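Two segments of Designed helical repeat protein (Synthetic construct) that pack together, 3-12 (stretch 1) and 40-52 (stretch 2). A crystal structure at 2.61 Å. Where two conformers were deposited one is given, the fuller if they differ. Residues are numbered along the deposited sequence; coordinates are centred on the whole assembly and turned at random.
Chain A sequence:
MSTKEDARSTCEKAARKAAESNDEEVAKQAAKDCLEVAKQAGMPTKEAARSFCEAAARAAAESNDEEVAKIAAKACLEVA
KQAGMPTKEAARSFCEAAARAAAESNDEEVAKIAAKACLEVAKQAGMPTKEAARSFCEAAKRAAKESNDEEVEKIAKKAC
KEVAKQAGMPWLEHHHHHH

Stretch 1 (3-12) TKEDARSTCE
Stretch 2 40-52: QAGMPTKEAARSF

Packing of residues 3-12 against residues 40-52 in a designed helical repeat protein. Stretch 1 is helical from Lys 4 through Glu 12, with phi/psi near -60/-45 and i+4 to i (N-H to O) backbone hydrogen bonds from Ala 7 N to Thr 3 O (3.2 Å) through Glu 12 N to Arg 8 O (2.8 Å). In stretch 2, Ala 41 (-68/-9) leads into Gly 42, whose positive phi (72/27) closes a Schellman motif and suits glycine. Met 43 (-92/140) and Pro 44 (-59/137) run extended, Pro 44 is the N-cap residue, and a new helix occupies 45-52, opened by Ala 48 N to Pro 44 O (3.1 Å). The two helices run in broadly the same direction, crossing at -43° with axes 8.6 Å apart at closest approach. The CA register pairs Thr 3 with Ala 41 (4.7 Å), Arg 8 with Ser 51 (6.5 Å) and Cys 11 with Phe 52 (5.1 Å), so the loop meets the start of stretch 1 and the second helix meets its later turns. Together the stretches bury 611 Å², and no hydrogen bond crosses between them: the contact consists of close packing, much of it apolar, with a few opposite charges near one another.

Cys 11 and Met 43 are covered most, by 87 and 85 Å². Met 43 points toward stretch 1 with chi angles t, t, m (177°, 180°, -65°). Chi1 and chi2 extend the chain, and chi3 turns the methyl at its end. At the start of the first helix, Met 43 CE lies 3.2 Å from Lys 4 O, 3.4 Å from Lys 4 CB, 3.8 Å from Ala 7 CB and 3.9 Å from Arg 8 CG. Beside it, Ala 41 CB lies 3.7 Å from Ala 7 CB and 3.1 Å from Thr 3 O; the small alanine side chains accompany this close approach of the backbones.

Cys 11 (chi1 -70°, m) points toward the second helix and is also bonded covalently to a group elsewhere in the structure. Cys 11 SG sits 4.1 Å from Ala 48 CB and 4.0 Å from Ala 48 O, while Cys 11 CB is 4.1 Å from Phe 52 CD2. Phe 52 (chi1 -169°, t; chi2 -80°) also brings CD2 to 3.2 Å from Cys 11 O, thus touching both backbone and side chain of the same residue.

Lys 4, covered by 73 Å², takes part in the methionine contact and carries on past it with an m, t, t, t chain (-69°, -154°, 172°, -171°). Lys 4 CE lies 4.1 Å from Gly 42 O, and Lys 4 NZ is 3.8 Å from Pro 44 CD and 4.3 Å from Glu 47 OE1. Arg 8 NH2 approaches that same Glu 47 OE1 to 4.2 Å. Both pairs are opposite charges near each other, beyond a salt bridge; in the Arg 8 pair the oxygen also lies well out of the guanidinium plane, so no N-H points at it. Arg 8 makes its salt bridge within its own helix, Arg 8 NH1 to Glu 5 OE2 at 3.3 Å, while Arg 8 CG rests 4.0 Å from Ser 51 OG.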

# COMPACT_ATOMS: atom_id res chain seq x y z
N THR A 3 -15.20 16.54 10.07
CA THR A 3 -15.55 16.13 8.71
C THR A 3 -14.68 14.96 8.25
O THR A 3 -13.50 14.88 8.60
CB THR A 3 -15.38 17.29 7.71
OG1 THR A 3 -13.99 17.59 7.56
CG2 THR A 3 -16.12 18.53 8.21
N LYS A 4 -15.26 14.07 7.46
CA LYS A 4 -14.55 12.87 7.01
C LYS A 4 -13.42 13.21 6.05
O LYS A 4 -12.36 12.58 6.09
CB LYS A 4 -15.52 11.90 6.34
CG LYS A 4 -16.51 11.27 7.30
CD LYS A 4 -17.00 9.91 6.82
CE LYS A 4 -17.84 9.22 7.88
NZ LYS A 4 -18.15 7.80 7.53
N GLU A 5 -13.64 14.19 5.19
CA GLU A 5 -12.62 14.59 4.22
C GLU A 5 -11.37 15.10 4.93
O GLU A 5 -10.24 14.82 4.50
CB GLU A 5 -13.18 15.64 3.27
CG GLU A 5 -14.35 15.14 2.42
CD GLU A 5 -13.98 13.94 1.56
OE1 GLU A 5 -12.81 13.86 1.12
OE2 GLU A 5 -14.85 13.08 1.33
N ASP A 6 -11.58 15.84 6.01
CA ASP A 6 -10.48 16.27 6.87
C ASP A 6 -9.72 15.06 7.39
O ASP A 6 -8.50 15.03 7.38
CB ASP A 6 -10.98 17.10 8.05
CG ASP A 6 -11.24 18.54 7.67
OD1 ASP A 6 -10.35 19.17 7.05
OD2 ASP A 6 -12.33 19.05 8.01
N ALA A 7 -10.46 14.05 7.84
CA ALA A 7 -9.86 12.85 8.40
C ALA A 7 -9.04 12.11 7.34
O ALA A 7 -7.89 11.74 7.60
CB ALA A 7 -10.94 11.93 8.97
N ARG A 8 -9.62 11.90 6.17
CA ARG A 8 -8.90 11.27 5.06
C ARG A 8 -7.64 12.05 4.72
O ARG A 8 -6.54 11.47 4.63
CB ARG A 8 -9.79 11.18 3.82
CG ARG A 8 -10.75 10.00 3.80
CD ARG A 8 -11.22 9.70 2.39
NE ARG A 8 -12.22 8.64 2.34
CZ ARG A 8 -13.54 8.84 2.34
NH1 ARG A 8 -14.05 10.07 2.37
NH2 ARG A 8 -14.36 7.80 2.29
N SER A 9 -7.80 13.35 4.55
CA SER A 9 -6.67 14.23 4.25
C SER A 9 -5.58 14.08 5.31
O SER A 9 -4.41 13.91 4.98
CB SER A 9 -7.14 15.68 4.17
OG SER A 9 -6.05 16.54 3.88
N THR A 10 -6.00 14.12 6.57
CA THR A 10 -5.07 14.02 7.69
C THR A 10 -4.36 12.68 7.66
O THR A 10 -3.16 12.60 7.91
CB THR A 10 -5.80 14.17 9.04
OG1 THR A 10 -6.56 15.38 9.04
CG2 THR A 10 -4.80 14.20 10.18
N CYS A 11 -5.10 11.62 7.37
CA CYS A 11 -4.53 10.28 7.33
C CYS A 11 -3.52 10.14 6.20
O CYS A 11 -2.45 9.55 6.38
CB CYS A 11 -5.63 9.23 7.19
SG CYS A 11 -6.64 9.06 8.68
N GLU A 12 -3.85 10.69 5.03
CA GLU A 12 -2.93 10.63 3.90
C GLU A 12 -1.66 11.46 4.16
O GLU A 12 -0.54 10.98 3.97
CB GLU A 12 -3.61 11.12 2.62
CG GLU A 12 -2.67 11.19 1.42
CD GLU A 12 -3.27 10.67 0.13
OE1 GLU A 12 -4.45 10.26 0.12
OE2 GLU A 12 -2.56 10.67 -0.90
N GLN A 40 -12.63 12.10 15.90
CA GLN A 40 -13.28 13.40 15.97
C GLN A 40 -14.24 13.57 14.79
O GLN A 40 -15.38 14.00 14.96
CB GLN A 40 -12.25 14.52 15.97
CG GLN A 40 -11.39 14.58 17.22
CD GLN A 40 -10.35 15.69 17.17
OE1 GLN A 40 -10.25 16.40 16.17
NE2 GLN A 40 -9.59 15.84 18.24
N ALA A 41 -13.76 13.23 13.60
CA ALA A 41 -14.56 13.34 12.39
C ALA A 41 -15.71 12.34 12.39
O ALA A 41 -16.59 12.39 11.53
CB ALA A 41 -13.69 13.15 11.16
N GLY A 42 -15.69 11.42 13.35
CA GLY A 42 -16.72 10.40 13.46
C GLY A 42 -16.57 9.37 12.36
O GLY A 42 -17.55 8.74 11.96
N MET A 43 -15.35 9.20 11.88
CA MET A 43 -15.05 8.21 10.85
C MET A 43 -14.63 6.89 11.50
O MET A 43 -13.91 6.90 12.50
CB MET A 43 -13.95 8.70 9.92
CG MET A 43 -13.53 7.68 8.86
SD MET A 43 -12.23 8.28 7.77
CE MET A 43 -13.09 9.61 6.94
N PRO A 44 -15.09 5.75 10.94
CA PRO A 44 -14.64 4.46 11.47
C PRO A 44 -13.12 4.31 11.41
O PRO A 44 -12.51 4.66 10.41
CB PRO A 44 -15.33 3.45 10.56
CG PRO A 44 -16.52 4.17 10.02
CD PRO A 44 -16.09 5.59 9.88
N THR A 45 -12.53 3.79 12.48
CA THR A 45 -11.08 3.62 12.55
C THR A 45 -10.57 2.73 11.43
O THR A 45 -9.49 2.97 10.89
CB THR A 45 -10.66 3.03 13.91
OG1 THR A 45 -11.42 1.85 14.17
CG2 THR A 45 -10.87 4.04 15.02
N LYS A 46 -11.34 1.70 11.09
CA LYS A 46 -10.96 0.78 10.02
C LYS A 46 -10.74 1.53 8.71
O LYS A 46 -9.70 1.38 8.07
CB LYS A 46 -12.02 -0.30 9.82
CG LYS A 46 -12.09 -1.33 10.93
CD LYS A 46 -12.80 -2.59 10.46
CE LYS A 46 -12.69 -3.71 11.49
NZ LYS A 46 -13.16 -5.01 10.94
N GLU A 47 -11.72 2.33 8.32
CA GLU A 47 -11.66 3.05 7.05
C GLU A 47 -10.53 4.07 7.09
O GLU A 47 -9.84 4.28 6.08
CB GLU A 47 -13.00 3.74 6.77
CG GLU A 47 -13.25 4.00 5.29
CD GLU A 47 -14.62 4.61 5.04
OE1 GLU A 47 -14.99 5.56 5.76
OE2 GLU A 47 -15.33 4.13 4.13
N ALA A 48 -10.33 4.68 8.25
CA ALA A 48 -9.23 5.61 8.44
C ALA A 48 -7.90 4.91 8.17
O ALA A 48 -7.10 5.35 7.34
CB ALA A 48 -9.25 6.18 9.84
N ALA A 49 -7.68 3.81 8.88
CA ALA A 49 -6.46 3.02 8.73
C ALA A 49 -6.31 2.52 7.30
O ALA A 49 -5.20 2.43 6.77
CB ALA A 49 -6.46 1.86 9.70
N ARG A 50 -7.43 2.18 6.67
CA ARG A 50 -7.43 1.73 5.28
C ARG A 50 -6.89 2.84 4.38
O ARG A 50 -5.92 2.63 3.64
CB ARG A 50 -8.84 1.33 4.84
CG ARG A 50 -8.97 1.00 3.36
CD ARG A 50 -10.42 0.81 2.96
NE ARG A 50 -11.03 -0.33 3.64
CZ ARG A 50 -10.90 -1.59 3.26
NH1 ARG A 50 -10.17 -1.90 2.19
NH2 ARG A 50 -11.49 -2.55 3.94
N SER A 51 -7.52 4.01 4.46
CA SER A 51 -7.10 5.15 3.66
C SER A 51 -5.64 5.51 3.96
O SER A 51 -4.88 5.91 3.07
CB SER A 51 -8.01 6.35 3.92
OG SER A 51 -7.80 7.38 2.97
N PHE A 52 -5.25 5.35 5.22
CA PHE A 52 -3.87 5.56 5.64
C PHE A 52 -2.93 4.59 4.93
O PHE A 52 -1.90 5.00 4.39
CB PHE A 52 -3.74 5.39 7.16
CG PHE A 52 -2.41 5.84 7.71
CD1 PHE A 52 -1.29 5.03 7.61
CD2 PHE A 52 -2.29 7.07 8.33
CE1 PHE A 52 -0.08 5.44 8.12
CE2 PHE A 52 -1.07 7.48 8.84
CZ PHE A 52 0.03 6.66 8.74